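Local coordinates for uncharacterized protein (PDB 3TM8), which binds two iron(III) ions in an HD-GYP domain and is probably related in function to the cyclic-di-GMP phosphodiesterases of that family, at residues Gln256-Ile261 against Ser283-Asp288; Leu185-Pro190 against Ala278-Ser283. All coordinates share one frame; numbering follows the deposited sequence. Where two conformers were deposited one is given.

How the interactions relate
Both interactions use helix 276-293 of the all-helical HD domain, sharing Ser283, and their centres lie about 12 Å apart. Interaction 1 is buried and polar: almost no protein atoms meet directly, and the two segments are joined through iron, phosphate and water. Interaction 2 lies near the start of the same helix and is apolar and only partly buried, with methyl groups from the connection between helices 167-185 and 190-202 closing on one leucine. The two also meet directly, since Ser282 OG lies 2.9 Å from Glu259 O, a probable hydrogen bond tying the helix to the metal-bearing turn. One helix thus presents a metal ligand near its middle and a hydrophobic side chain nearer its beginning.

Interaction 1 (Gln256-Ile261 against Ser283-Asp288); sequences QHEETI and SANAMD. With FE (Fe (III) ion), chain E; FE (Fe (III) ion), chain D; PO4 (phosphate ion), chain C.
His257 and Asn285 lie opposite each other with CA atoms 7.8 Å apart, the first on a type I turn from Gln256 to Glu259 that follows helix 248-256, the second on helix 276-293. The two segments hardly touch directly; they meet at the dinuclear iron centre of the HD domain, which lies to one side of the line joining the two CA atoms. His257 NE2 and Glu258 OE2 both bind one iron, NE2 at 2.2 Å, with His232 and Asp204 as further protein ligands. Asn285 OD1 binds the other iron at 2.1 Å, together with His170, His203 and OD2 of Asp204, whose OD1 binds the first iron. Water 2 bridges the metals, and the phosphate, probably from the crystallisation liquor, spans them with O4 on the first and O2 on the second.

The ring of His257 reaches its iron because CG sits between the backbone N and the carbonyl carbon (chi1 73°), while ND1 hydrogen-bonds to Ile253. Glu258 gets there by a bend at chi2. Its carboxylate plane stands 80° from the Asn285 amide, and OE2 and ND2 remain 3.7 Å apart without a hydrogen bond.

What fixes the amide is its division of labour. OD1 is committed to metal, whereas ND2 donates to phosphate O3 over 3.0 Å, nearly straight at 169°. Arg289, His207 and Trp229 also hydrogen-bond this phosphate. ND2 gives a second bond to water 1, also at 3.0 Å, and that water in turn lies 3.0 Å from His257 O, to which it can donate.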
loop_
_atom_site.group_PDB
_atom_site.type_symbol
_atom_site.label_atom_id
_atom_site.label_comp_id
_atom_site.label_asym_id
_atom_site.label_seq_id
_atom_site.Cartn_x
_atom_site.Cartn_y
_atom_site.Cartn_z
ATOM N N GLN A 256 12.867 -9.371 -4.129
ATOM C CA GLN A 256 12.890 -10.689 -3.478
ATOM C C GLN A 256 11.573 -11.092 -2.820
ATOM O O GLN A 256 11.477 -12.171 -2.236
ATOM C CB GLN A 256 14.009 -10.767 -2.425
ATOM C CG GLN A 256 15.402 -10.511 -2.950
ATOM C CD GLN A 256 16.431 -10.477 -1.823
ATOM O OE1 GLN A 256 16.100 -10.700 -0.658
ATOM N NE2 GLN A 256 17.681 -10.194 -2.167
ATOM N N HIS A 257 10.563 -10.232 -2.885
ATOM C CA HIS A 257 9.376 -10.459 -2.066
ATOM C C HIS A 257 8.500 -11.620 -2.539
ATOM O O HIS A 257 7.569 -11.998 -1.836
ATOM C CB HIS A 257 8.528 -9.193 -1.990
ATOM C CG HIS A 257 7.796 -8.898 -3.264
ATOM N ND1 HIS A 257 8.311 -8.090 -4.254
ATOM C CD2 HIS A 257 6.606 -9.348 -3.731
ATOM C CE1 HIS A 257 7.461 -8.037 -5.268
ATOM N NE2 HIS A 257 6.420 -8.796 -4.976
ATOM N N GLU A 258 8.763 -12.155 -3.734
ATOM C CA GLU A 258 8.037 -13.341 -4.202
ATOM C C GLU A 258 8.834 -14.619 -3.959
ATOM O O GLU A 258 8.407 -15.711 -4.339
ATOM C CB GLU A 258 7.678 -13.234 -5.683
ATOM C CG GLU A 258 6.737 -12.087 -6.012
ATOM C CD GLU A 258 5.365 -12.199 -5.360
ATOM O OE1 GLU A 258 5.061 -13.213 -4.699
ATOM O OE2 GLU A 258 4.577 -11.252 -5.524
ATOM N N GLU A 259 9.996 -14.495 -3.327
ATOM C CA GLU A 259 10.808 -15.664 -3.039
ATOM C C GLU A 259 10.224 -16.416 -1.856
ATOM O O GLU A 259 9.604 -15.822 -0.975
ATOM C CB GLU A 259 12.264 -15.268 -2.793
ATOM C CG GLU A 259 12.920 -14.612 -4.001
ATOM C CD GLU A 259 12.630 -15.353 -5.304
ATOM O OE1 GLU A 259 13.023 -16.536 -5.427
ATOM O OE2 GLU A 259 12.016 -14.752 -6.212
ATOM N N THR A 260 10.416 -17.732 -1.856
ATOM C CA THR A 260 9.879 -18.592 -0.813
ATOM C C THR A 260 11.038 -19.319 -0.159
ATOM O O THR A 260 12.105 -19.455 -0.756
ATOM C CB THR A 260 8.874 -19.606 -1.391
ATOM O OG1 THR A 260 9.526 -20.413 -2.378
ATOM C CG2 THR A 260 7.705 -18.884 -2.039
ATOM N N ILE A 261 10.846 -19.786 1.066
ATOM C CA ILE A 261 11.994 -20.262 1.816
ATOM C C ILE A 261 12.554 -21.553 1.233
ATOM O O ILE A 261 13.711 -21.886 1.469
ATOM C CB ILE A 261 11.729 -20.360 3.344
ATOM C CG1 ILE A 261 10.649 -21.398 3.671
ATOM C CG2 ILE A 261 11.384 -18.993 3.916
ATOM C CD1 ILE A 261 10.455 -21.625 5.172
ATOM N N SER A 283 5.977 -13.106 3.390
ATOM C CA SER A 283 4.909 -13.711 4.180
ATOM C C SER A 283 3.670 -12.817 4.263
ATOM O O SER A 283 2.546 -13.279 4.058
ATOM C CB SER A 283 5.403 -14.050 5.591
ATOM O OG SER A 283 6.517 -14.930 5.551
ATOM N N ALA A 284 3.879 -11.541 4.573
ATOM C CA ALA A 284 2.779 -10.592 4.680
ATOM C C ALA A 284 2.055 -10.438 3.346
ATOM O O ALA A 284 0.822 -10.400 3.299
ATOM C CB ALA A 284 3.289 -9.246 5.159
ATOM N N ASN A 285 2.823 -10.364 2.263
ATOM C CA ASN A 285 2.228 -10.283 0.948
ATOM C C ASN A 285 1.390 -11.502 0.614
ATOM O O ASN A 285 0.297 -11.374 0.069
ATOM C CB ASN A 285 3.294 -10.133 -0.119
ATOM C CG ASN A 285 2.697 -10.079 -1.474
ATOM O OD1 ASN A 285 2.038 -9.103 -1.806
ATOM N ND2 ASN A 285 2.863 -11.138 -2.258
ATOM N N ALA A 286 1.911 -12.689 0.909
ATOM C CA ALA A 286 1.216 -13.910 0.541
ATOM C C ALA A 286 -0.157 -13.925 1.199
ATOM O O ALA A 286 -1.145 -14.355 0.597
ATOM C CB ALA A 286 2.031 -15.123 0.950
ATOM N N MET A 287 -0.223 -13.446 2.439
ATOM C CA MET A 287 -1.497 -13.371 3.144
ATOM C C MET A 287 -2.467 -12.372 2.486
ATOM O O MET A 287 -3.626 -12.703 2.260
ATOM C CB MET A 287 -1.288 -13.103 4.642
ATOM C CG MET A 287 -0.596 -14.267 5.368
ATOM S SD MET A 287 -1.636 -15.720 5.652
ATOM C CE MET A 287 -2.498 -15.199 7.132
ATOM N N ASP A 288 -2.009 -11.164 2.157
ATOM C CA ASP A 288 -2.925 -10.211 1.537
ATOM C C ASP A 288 -3.300 -10.617 0.120
ATOM O O ASP A 288 -4.412 -10.330 -0.321
ATOM C CB ASP A 288 -2.419 -8.770 1.541
ATOM C CG ASP A 288 -3.509 -7.787 1.133
ATOM O OD1 ASP A 288 -4.613 -7.878 1.702
ATOM O OD2 ASP A 288 -3.286 -6.947 0.235
HETATM FE FE FE E . 4.416 -9.077 -5.866
HETATM FE FE FE D . 2.057 -7.997 -3.635
HETATM P P PO4 C . 1.369 -10.109 -5.892
HETATM O O1 PO4 C . 0.271 -10.534 -6.833
HETATM O O2 PO4 C . 0.864 -9.205 -4.793
HETATM O O3 PO4 C . 1.936 -11.335 -5.138
HETATM O O4 PO4 C . 2.522 -9.523 -6.679
HETATM O O HOH W 1 4.850 -13.155 -1.371
HETATM O O HOH W 2 3.674 -9.032 -4.089
#

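Interaction 2 (Leu185-Pro190 against Ala278-Ser283); sequences LGITDP and AVLVSS
Leu185 and Ile187 both close on Leu280, joining the connection between helices 167-185 and 190-202 to helix 276-293 of the helical HD domain. The backbones stay well apart, Leu185 CA and Leu280 CA being 9.6 Å from each other, and the surface buried between the segments is only 83 Å². The contact is therefore one of side-chain ends.

Leu280 supplies a single methyl group. With CG swung opposite the backbone N (chi1 -163°), the chain extends from the helix toward the connection and CD1 leads, while CD2 makes no contact with the 185-190 segment; this holds for the conformer described, one of two deposited. Ile187 answers with an extended CG1-CD1 arm (chi2 168°) and meets Leu280 tip to tip, CD1 to CD1 at 3.9 Å. Leu185 comes in differently: its side chain runs past that of Leu280 in the opposite direction.

The backbone of the connection brings both residues to the same side. Between them Gly186, with a positive phi of 81°, ends helix 167-185 in a Schellman motif, and farther on Asp189 N-caps helix 190-202, where its OD2 accepts weak hydrogen bonds from the backbone N atoms of Lys191 and Lys192. Leu181 and Leu196, from the two helices so connected, also pack on Leu280, while His317 and His320 of helix 315-325 touch Leu185. The second methyl contact, Leu185 CD1 to Leu280 CD1, is likewise 3.9 Å.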
loop_
_atom_site.group_PDB
_atom_site.type_symbol
_atom_site.label_atom_id
_atom_site.label_comp_id
_atom_site.label_asym_id
_atom_site.label_seq_id
_atom_site.Cartn_x
_atom_site.Cartn_y
_atom_site.Cartn_z
ATOM N N LEU A 185 7.997 -10.443 16.007
ATOM C CA LEU A 185 9.289 -11.104 15.884
ATOM C C LEU A 185 10.385 -10.429 16.699
ATOM O O LEU A 185 11.502 -10.934 16.773
ATOM C CB LEU A 185 9.717 -11.144 14.423
ATOM C CG LEU A 185 8.829 -11.989 13.515
ATOM C CD1 LEU A 185 9.191 -11.760 12.062
ATOM C CD2 LEU A 185 8.962 -13.467 13.872
ATOM N N GLY A 186 10.072 -9.278 17.280
ATOM C CA GLY A 186 11.028 -8.556 18.102
ATOM C C GLY A 186 12.023 -7.721 17.315
ATOM O O GLY A 186 13.107 -7.411 17.809
ATOM N N ILE A 187 11.667 -7.353 16.091
ATOM C CA ILE A 187 12.495 -6.443 15.304
ATOM C C ILE A 187 12.172 -5.003 15.677
ATOM O O ILE A 187 11.167 -4.451 15.226
ATOM C CB ILE A 187 12.264 -6.627 13.799
ATOM C CG1 ILE A 187 12.657 -8.043 13.377
ATOM C CG2 ILE A 187 13.057 -5.593 13.013
ATOM C CD1 ILE A 187 12.204 -8.411 11.974
ATOM N N THR A 188 13.034 -4.395 16.487
ATOM C CA THR A 188 12.740 -3.095 17.097
ATOM C C THR A 188 13.520 -1.919 16.500
ATOM O O THR A 188 13.132 -0.766 16.672
ATOM C CB THR A 188 13.005 -3.120 18.614
ATOM O OG1 THR A 188 14.390 -3.396 18.843
ATOM C CG2 THR A 188 12.160 -4.189 19.295
ATOM N N ASP A 189 14.620 -2.215 15.815
ATOM C CA ASP A 189 15.475 -1.192 15.222
ATOM C C ASP A 189 14.656 -0.253 14.322
ATOM O O ASP A 189 14.064 -0.690 13.342
ATOM C CB ASP A 189 16.592 -1.873 14.422
ATOM C CG ASP A 189 17.591 -0.889 13.835
ATOM O OD1 ASP A 189 18.795 -1.204 13.820
ATOM O OD2 ASP A 189 17.184 0.191 13.372
ATOM N N PRO A 190 14.624 1.051 14.654
ATOM C CA PRO A 190 13.764 1.973 13.893
ATOM C C PRO A 190 14.180 2.148 12.435
ATOM O O PRO A 190 13.326 2.376 11.585
ATOM C CB PRO A 190 13.920 3.303 14.638
ATOM C CG PRO A 190 14.398 2.928 15.996
ATOM C CD PRO A 190 15.235 1.701 15.826
ATOM N N ALA A 278 12.975 -9.064 3.526
ATOM C CA ALA A 278 12.186 -9.500 2.374
ATOM C C ALA A 278 11.408 -10.784 2.670
ATOM O O ALA A 278 10.332 -10.995 2.122
ATOM C CB ALA A 278 13.056 -9.668 1.127
ATOM N N VAL A 279 11.951 -11.647 3.528
ATOM C CA VAL A 279 11.237 -12.851 3.937
ATOM C C VAL A 279 9.953 -12.456 4.674
ATOM O O VAL A 279 8.894 -13.052 4.465
ATOM C CB VAL A 279 12.111 -13.764 4.829
ATOM C CG1 VAL A 279 11.343 -15.029 5.209
ATOM C CG2 VAL A 279 13.403 -14.107 4.113
ATOM N N LEU A 280 10.057 -11.434 5.521
ATOM C CA LEU A 280 8.913 -10.928 6.254
ATOM C C LEU A 280 7.854 -10.371 5.288
ATOM O O LEU A 280 6.672 -10.713 5.384
ATOM C CB LEU A 280 9.394 -9.863 7.247
ATOM C CG LEU A 280 8.474 -9.449 8.390
ATOM C CD1 LEU A 280 9.251 -8.764 9.504
ATOM C CD2 LEU A 280 7.394 -8.535 7.865
ATOM N N VAL A 281 8.281 -9.524 4.357
ATOM C CA VAL A 281 7.349 -8.961 3.386
ATOM C C VAL A 281 6.728 -10.055 2.516
ATOM O O VAL A 281 5.547 -9.985 2.173
ATOM C CB VAL A 281 8.012 -7.883 2.508
ATOM C CG1 VAL A 281 7.040 -7.389 1.444
ATOM C CG2 VAL A 281 8.473 -6.716 3.367
ATOM N N SER A 282 7.521 -11.060 2.156
ATOM C CA SER A 282 6.995 -12.176 1.377
ATOM C C SER A 282 5.824 -12.858 2.093
ATOM O O SER A 282 4.800 -13.156 1.473
ATOM C CB SER A 282 8.090 -13.186 1.046
ATOM O OG SER A 282 7.534 -14.285 0.347
ATOM N N SER A 283 5.977 -13.106 3.390
ATOM C CA SER A 283 4.909 -13.711 4.180
ATOM C C SER A 283 3.670 -12.817 4.263
ATOM O O SER A 283 2.546 -13.279 4.058
ATOM C CB SER A 283 5.403 -14.050 5.591
ATOM O OG SER A 283 6.517 -14.930 5.551
#